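Local coordinates for adhesion and penetration protein autotransporter (Haemophilus influenzae, PDB 3SYJ) that promotes bacterial adherence to and invasion of host cells, self-associates to aggregate bacteria, and is probably also a serine protease, at residues G359-P373 with A382-V396. Residues are numbered along the deposited sequence; the frame is centred on the assembly and turned at random.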
loop_
_atom_site.group_PDB
_atom_site.type_symbol
_atom_site.label_atom_id
_atom_site.label_comp_id
_atom_site.label_asym_id
_atom_site.label_seq_id
_atom_site.Cartn_x
_atom_site.Cartn_y
_atom_site.Cartn_z
ATOM N N GLY A 359 -19.206 -35.061 -61.138
ATOM C CA GLY A 359 -20.516 -35.388 -60.670
ATOM C C GLY A 359 -20.540 -35.702 -59.202
ATOM O O GLY A 359 -20.225 -34.865 -58.410
ATOM N N ALA A 360 -20.892 -36.930 -58.856
ATOM C CA ALA A 360 -20.939 -37.314 -57.442
ATOM C C ALA A 360 -19.615 -37.906 -56.959
ATOM O O ALA A 360 -19.454 -38.230 -55.775
ATOM C CB ALA A 360 -22.075 -38.293 -57.188
ATOM N N GLY A 361 -18.671 -38.059 -57.883
ATOM C CA GLY A 361 -17.338 -38.503 -57.525
ATOM C C GLY A 361 -16.615 -37.387 -56.792
ATOM O O GLY A 361 -16.787 -36.208 -57.117
ATOM N N GLY A 362 -15.815 -37.758 -55.796
ATOM C CA GLY A 362 -15.044 -36.796 -55.026
ATOM C C GLY A 362 -13.553 -37.064 -55.098
ATOM O O GLY A 362 -13.110 -37.943 -55.845
ATOM N N LEU A 363 -12.779 -36.310 -54.320
ATOM C CA LEU A 363 -11.323 -36.455 -54.298
ATOM C C LEU A 363 -10.764 -36.704 -52.896
ATOM O O LEU A 363 -11.047 -35.963 -51.956
ATOM C CB LEU A 363 -10.660 -35.202 -54.869
ATOM C CG LEU A 363 -10.934 -34.775 -56.308
ATOM C CD1 LEU A 363 -10.525 -33.325 -56.470
ATOM C CD2 LEU A 363 -10.170 -35.669 -57.274
ATOM N N TYR A 364 -9.958 -37.751 -52.767
ATOM C CA TYR A 364 -9.213 -38.008 -51.539
ATOM C C TYR A 364 -7.732 -37.784 -51.792
ATOM O O TYR A 364 -7.187 -38.273 -52.784
ATOM C CB TYR A 364 -9.437 -39.443 -51.054
ATOM C CG TYR A 364 -10.793 -39.677 -50.425
ATOM C CD1 TYR A 364 -11.943 -39.715 -51.199
ATOM C CD2 TYR A 364 -10.921 -39.860 -49.057
ATOM C CE1 TYR A 364 -13.189 -39.927 -50.626
ATOM C CE2 TYR A 364 -12.160 -40.072 -48.477
ATOM C CZ TYR A 364 -13.290 -40.102 -49.267
ATOM O OH TYR A 364 -14.521 -40.316 -48.691
ATOM N N PHE A 365 -7.082 -37.035 -50.908
ATOM C CA PHE A 365 -5.642 -36.835 -51.019
ATOM C C PHE A 365 -4.927 -37.352 -49.776
ATOM O O PHE A 365 -5.249 -36.960 -48.653
ATOM C CB PHE A 365 -5.301 -35.362 -51.274
ATOM C CG PHE A 365 -5.735 -34.859 -52.632
ATOM C CD1 PHE A 365 -4.937 -35.058 -53.751
ATOM C CD2 PHE A 365 -6.940 -34.186 -52.787
ATOM C CE1 PHE A 365 -5.331 -34.592 -55.004
ATOM C CE2 PHE A 365 -7.342 -33.720 -54.039
ATOM C CZ PHE A 365 -6.530 -33.923 -55.149
ATOM N N GLU A 366 -3.976 -38.258 -49.984
ATOM C CA GLU A 366 -3.114 -38.734 -48.906
ATOM C C GLU A 366 -1.667 -38.340 -49.215
ATOM O O GLU A 366 -1.052 -38.892 -50.117
ATOM C CB GLU A 366 -3.251 -40.249 -48.748
ATOM C CG GLU A 366 -2.150 -40.903 -47.946
ATOM C CD GLU A 366 -2.489 -41.046 -46.478
ATOM O OE1 GLU A 366 -3.358 -41.889 -46.152
ATOM O OE2 GLU A 366 -1.875 -40.332 -45.650
ATOM N N GLY A 367 -1.132 -37.371 -48.477
ATOM C CA GLY A 367 0.176 -36.823 -48.789
ATOM C C GLY A 367 0.037 -35.473 -49.473
ATOM O O GLY A 367 -1.067 -35.061 -49.836
ATOM N N ASN A 368 1.152 -34.773 -49.646
ATOM C CA ASN A 368 1.115 -33.431 -50.214
ATOM C C ASN A 368 0.936 -33.454 -51.722
ATOM O O ASN A 368 1.521 -34.289 -52.404
ATOM C CB ASN A 368 2.383 -32.665 -49.855
ATOM C CG ASN A 368 2.623 -32.626 -48.369
ATOM O OD1 ASN A 368 1.691 -32.429 -47.591
ATOM N ND2 ASN A 368 3.876 -32.826 -47.961
ATOM N N PHE A 369 0.117 -32.541 -52.232
ATOM C CA PHE A 369 -0.122 -32.426 -53.665
ATOM C C PHE A 369 -0.150 -30.978 -54.127
ATOM O O PHE A 369 -0.561 -30.082 -53.386
ATOM C CB PHE A 369 -1.431 -33.116 -54.063
ATOM C CG PHE A 369 -1.289 -34.591 -54.287
ATOM C CD1 PHE A 369 -1.257 -35.467 -53.216
ATOM C CD2 PHE A 369 -1.172 -35.101 -55.568
ATOM C CE1 PHE A 369 -1.116 -36.831 -53.424
ATOM C CE2 PHE A 369 -1.023 -36.463 -55.784
ATOM C CZ PHE A 369 -0.997 -37.331 -54.712
ATOM N N THR A 370 0.292 -30.769 -55.361
ATOM C CA THR A 370 0.143 -29.500 -56.056
ATOM C C THR A 370 -0.835 -29.751 -57.186
ATOM O O THR A 370 -0.611 -30.626 -58.020
ATOM C CB THR A 370 1.482 -29.000 -56.637
ATOM O OG1 THR A 370 2.436 -28.840 -55.574
ATOM C CG2 THR A 370 1.296 -27.666 -57.357
ATOM N N VAL A 371 -1.935 -29.008 -57.192
ATOM C CA VAL A 371 -2.988 -29.228 -58.165
ATOM C C VAL A 371 -3.139 -27.964 -58.982
ATOM O O VAL A 371 -3.439 -26.893 -58.452
ATOM C CB VAL A 371 -4.309 -29.589 -57.481
ATOM C CG1 VAL A 371 -5.344 -29.978 -58.506
ATOM C CG2 VAL A 371 -4.085 -30.738 -56.507
ATOM N N SER A 372 -2.915 -28.089 -60.282
ATOM C CA SER A 372 -2.740 -26.920 -61.119
ATOM C C SER A 372 -3.429 -27.052 -62.469
ATOM O O SER A 372 -3.406 -28.121 -63.082
ATOM C CB SER A 372 -1.239 -26.676 -61.321
ATOM O OG SER A 372 -1.003 -25.877 -62.471
ATOM N N PRO A 373 -4.034 -25.957 -62.944
ATOM C CA PRO A 373 -4.597 -25.908 -64.296
ATOM C C PRO A 373 -3.497 -25.611 -65.295
ATOM O O PRO A 373 -2.574 -24.886 -64.944
ATOM C CB PRO A 373 -5.528 -24.688 -64.251
ATOM C CG PRO A 373 -5.281 -24.012 -62.931
ATOM C CD PRO A 373 -4.112 -24.653 -62.268
ATOM N N ALA A 382 -17.925 -34.082 -55.692
ATOM C CA ALA A 382 -18.552 -34.299 -54.394
ATOM C C ALA A 382 -17.897 -33.452 -53.310
ATOM O O ALA A 382 -18.579 -32.915 -52.428
ATOM C CB ALA A 382 -18.509 -35.755 -54.023
ATOM N N GLY A 383 -16.577 -33.319 -53.384
ATOM C CA GLY A 383 -15.826 -32.609 -52.363
ATOM C C GLY A 383 -14.379 -33.061 -52.304
ATOM O O GLY A 383 -13.955 -33.916 -53.085
ATOM N N ILE A 384 -13.607 -32.487 -51.385
ATOM C CA ILE A 384 -12.201 -32.862 -51.260
ATOM C C ILE A 384 -11.872 -33.311 -49.850
ATOM O O ILE A 384 -12.174 -32.613 -48.877
ATOM C CB ILE A 384 -11.259 -31.695 -51.637
ATOM C CG1 ILE A 384 -11.592 -31.173 -53.033
ATOM C CG2 ILE A 384 -9.792 -32.122 -51.531
ATOM C CD1 ILE A 384 -10.829 -29.929 -53.398
ATOM N N HIS A 385 -11.252 -34.480 -49.742
ATOM C CA HIS A 385 -10.828 -34.992 -48.446
ATOM C C HIS A 385 -9.302 -35.008 -48.373
ATOM O O HIS A 385 -8.643 -35.715 -49.134
ATOM C CB HIS A 385 -11.399 -36.395 -48.211
ATOM C CG HIS A 385 -11.057 -36.975 -46.873
ATOM N ND1 HIS A 385 -9.790 -37.416 -46.555
ATOM C CD2 HIS A 385 -11.819 -37.190 -45.772
ATOM C CE1 HIS A 385 -9.785 -37.875 -45.315
ATOM N NE2 HIS A 385 -11.005 -37.753 -44.820
ATOM N N VAL A 386 -8.746 -34.215 -47.466
ATOM C CA VAL A 386 -7.308 -34.144 -47.291
ATOM C C VAL A 386 -6.913 -34.780 -45.965
ATOM O O VAL A 386 -7.417 -34.387 -44.907
ATOM C CB VAL A 386 -6.808 -32.683 -47.320
ATOM C CG1 VAL A 386 -5.294 -32.634 -47.199
ATOM C CG2 VAL A 386 -7.282 -31.969 -48.587
ATOM N N SER A 387 -6.005 -35.753 -46.041
ATOM C CA SER A 387 -5.555 -36.534 -44.885
ATOM C C SER A 387 -4.902 -35.674 -43.825
ATOM O O SER A 387 -4.423 -34.574 -44.111
ATOM C CB SER A 387 -4.512 -37.572 -45.310
ATOM O OG SER A 387 -5.010 -38.441 -46.306
ATOM N N GLU A 388 -4.841 -36.210 -42.610
ATOM C CA GLU A 388 -4.116 -35.564 -41.530
ATOM C C GLU A 388 -2.664 -35.343 -41.937
ATOM O O GLU A 388 -2.038 -36.226 -42.522
ATOM C CB GLU A 388 -4.163 -36.415 -40.262
ATOM C CG GLU A 388 -3.716 -35.661 -39.024
ATOM C CD GLU A 388 -3.890 -36.454 -37.742
ATOM O OE1 GLU A 388 -4.287 -37.639 -37.807
ATOM O OE2 GLU A 388 -3.621 -35.883 -36.663
ATOM N N ASN A 389 -2.133 -34.168 -41.621
ATOM C CA ASN A 389 -0.734 -33.851 -41.905
ATOM C C ASN A 389 -0.411 -33.688 -43.392
ATOM O O ASN A 389 0.745 -33.576 -43.767
ATOM C CB ASN A 389 0.186 -34.907 -41.284
ATOM C CG ASN A 389 0.048 -34.988 -39.779
ATOM O OD1 ASN A 389 0.039 -36.076 -39.208
ATOM N ND2 ASN A 389 -0.065 -33.835 -39.127
ATOM N N SER A 390 -1.431 -33.675 -44.238
ATOM C CA SER A 390 -1.218 -33.508 -45.664
ATOM C C SER A 390 -1.620 -32.109 -46.073
ATOM O O SER A 390 -2.550 -31.542 -45.505
ATOM C CB SER A 390 -2.031 -34.528 -46.450
ATOM O OG SER A 390 -1.632 -35.844 -46.125
ATOM N N THR A 391 -0.910 -31.540 -47.042
ATOM C CA THR A 391 -1.284 -30.243 -47.579
ATOM C C THR A 391 -1.509 -30.355 -49.078
ATOM O O THR A 391 -0.679 -30.903 -49.811
ATOM C CB THR A 391 -0.225 -29.145 -47.287
ATOM O OG1 THR A 391 -0.072 -28.969 -45.869
ATOM C CG2 THR A 391 -0.648 -27.820 -47.901
ATOM N N VAL A 392 -2.648 -29.849 -49.530
ATOM C CA VAL A 392 -2.960 -29.858 -50.944
ATOM C C VAL A 392 -3.044 -28.427 -51.433
ATOM O O VAL A 392 -3.961 -27.695 -51.076
ATOM C CB VAL A 392 -4.275 -30.614 -51.252
ATOM C CG1 VAL A 392 -4.653 -30.444 -52.719
ATOM C CG2 VAL A 392 -4.131 -32.086 -50.923
ATOM N N THR A 393 -2.055 -28.027 -52.228
ATOM C CA THR A 393 -2.052 -26.706 -52.830
ATOM C C THR A 393 -3.005 -26.698 -54.023
ATOM O O THR A 393 -2.741 -27.334 -55.042
ATOM C CB THR A 393 -0.643 -26.311 -53.251
ATOM O OG1 THR A 393 0.236 -26.448 -52.129
ATOM C CG2 THR A 393 -0.619 -24.866 -53.732
ATOM N N TRP A 394 -4.119 -25.987 -53.875
ATOM C CA TRP A 394 -5.235 -26.072 -54.811
ATOM C C TRP A 394 -5.303 -24.819 -55.670
ATOM O O TRP A 394 -5.734 -23.769 -55.206
ATOM C CB TRP A 394 -6.544 -26.252 -54.031
ATOM C CG TRP A 394 -7.737 -26.607 -54.878
ATOM C CD1 TRP A 394 -8.728 -25.765 -55.290
ATOM C CD2 TRP A 394 -8.067 -27.900 -55.405
ATOM N NE1 TRP A 394 -9.649 -26.451 -56.043
ATOM C CE2 TRP A 394 -9.263 -27.763 -56.134
ATOM C CE3 TRP A 394 -7.462 -29.159 -55.337
ATOM C CZ2 TRP A 394 -9.866 -28.834 -56.791
ATOM C CZ3 TRP A 394 -8.057 -30.217 -55.991
ATOM C CH2 TRP A 394 -9.248 -30.047 -56.710
ATOM N N LYS A 395 -4.873 -24.926 -56.923
ATOM C CA LYS A 395 -4.765 -23.745 -57.779
ATOM C C LYS A 395 -5.851 -23.706 -58.849
ATOM O O LYS A 395 -5.737 -22.995 -59.846
ATOM C CB LYS A 395 -3.378 -23.682 -58.417
ATOM C CG LYS A 395 -2.270 -23.496 -57.396
ATOM C CD LYS A 395 -0.879 -23.567 -58.017
ATOM C CE LYS A 395 0.189 -23.364 -56.950
ATOM N NZ LYS A 395 1.567 -23.674 -57.432
ATOM N N VAL A 396 -6.913 -24.470 -58.625
ATOM C CA VAL A 396 -7.973 -24.619 -59.608
ATOM C C VAL A 396 -9.253 -23.969 -59.115
ATOM O O VAL A 396 -9.692 -24.226 -57.994
ATOM C CB VAL A 396 -8.220 -26.101 -59.896
ATOM C CG1 VAL A 396 -9.440 -26.279 -60.756
ATOM C CG2 VAL A 396 -7.008 -26.684 -60.590
HETATM O O HOH W 1 -7.608 -38.427 -47.897
HETATM O O HOH W 2 2.053 -30.946 -45.390
HETATM O O HOH W 3 1.107 -28.819 -51.318
HETATM O O HOH W 4 2.451 -26.731 -53.997
#
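L363, Y364 and F365 pair in parallel with I384, H385 and V386, and F369 to V371 with V392 to W394, as neighbouring coils of the passenger domain's beta-helix; both pairs of strand axes lie 4.7 Å apart at 14°. Backbone bonds such as H385 N to L363 O and V371 N to T393 O knit both ladders. Between F365 and F369 the register slips by two residues, where the second coil makes a type II turn from S387 to S390. Polar side chains bridge this corner. F365 O accepts both N and OG of S387, the hydroxyl at 2.8 Å and tilted from the carbonyl plane, and also a water that reaches H385 ND1. S390 OG takes the N-H of G367, and N368 OD1 that of T391, here in the amide's carbonyl plane. Inside the coil, V392 CG2 presses on F365 CB (3.5 Å) and I384 CG2 meets the phenyl edge, while L363 CD1 reaches W394 CH2 (3.5 Å). F342, one coil earlier, meets the F365 ring nearly parallel. On the outer face, the Y364 and H385 rings, planes at 24°, are slid until they barely overlap; chi1 of -178° swings the imidazole alongside the tyrosine, and strand pairing puts H385 CB 3.9 Å from the Y364 ring centroid.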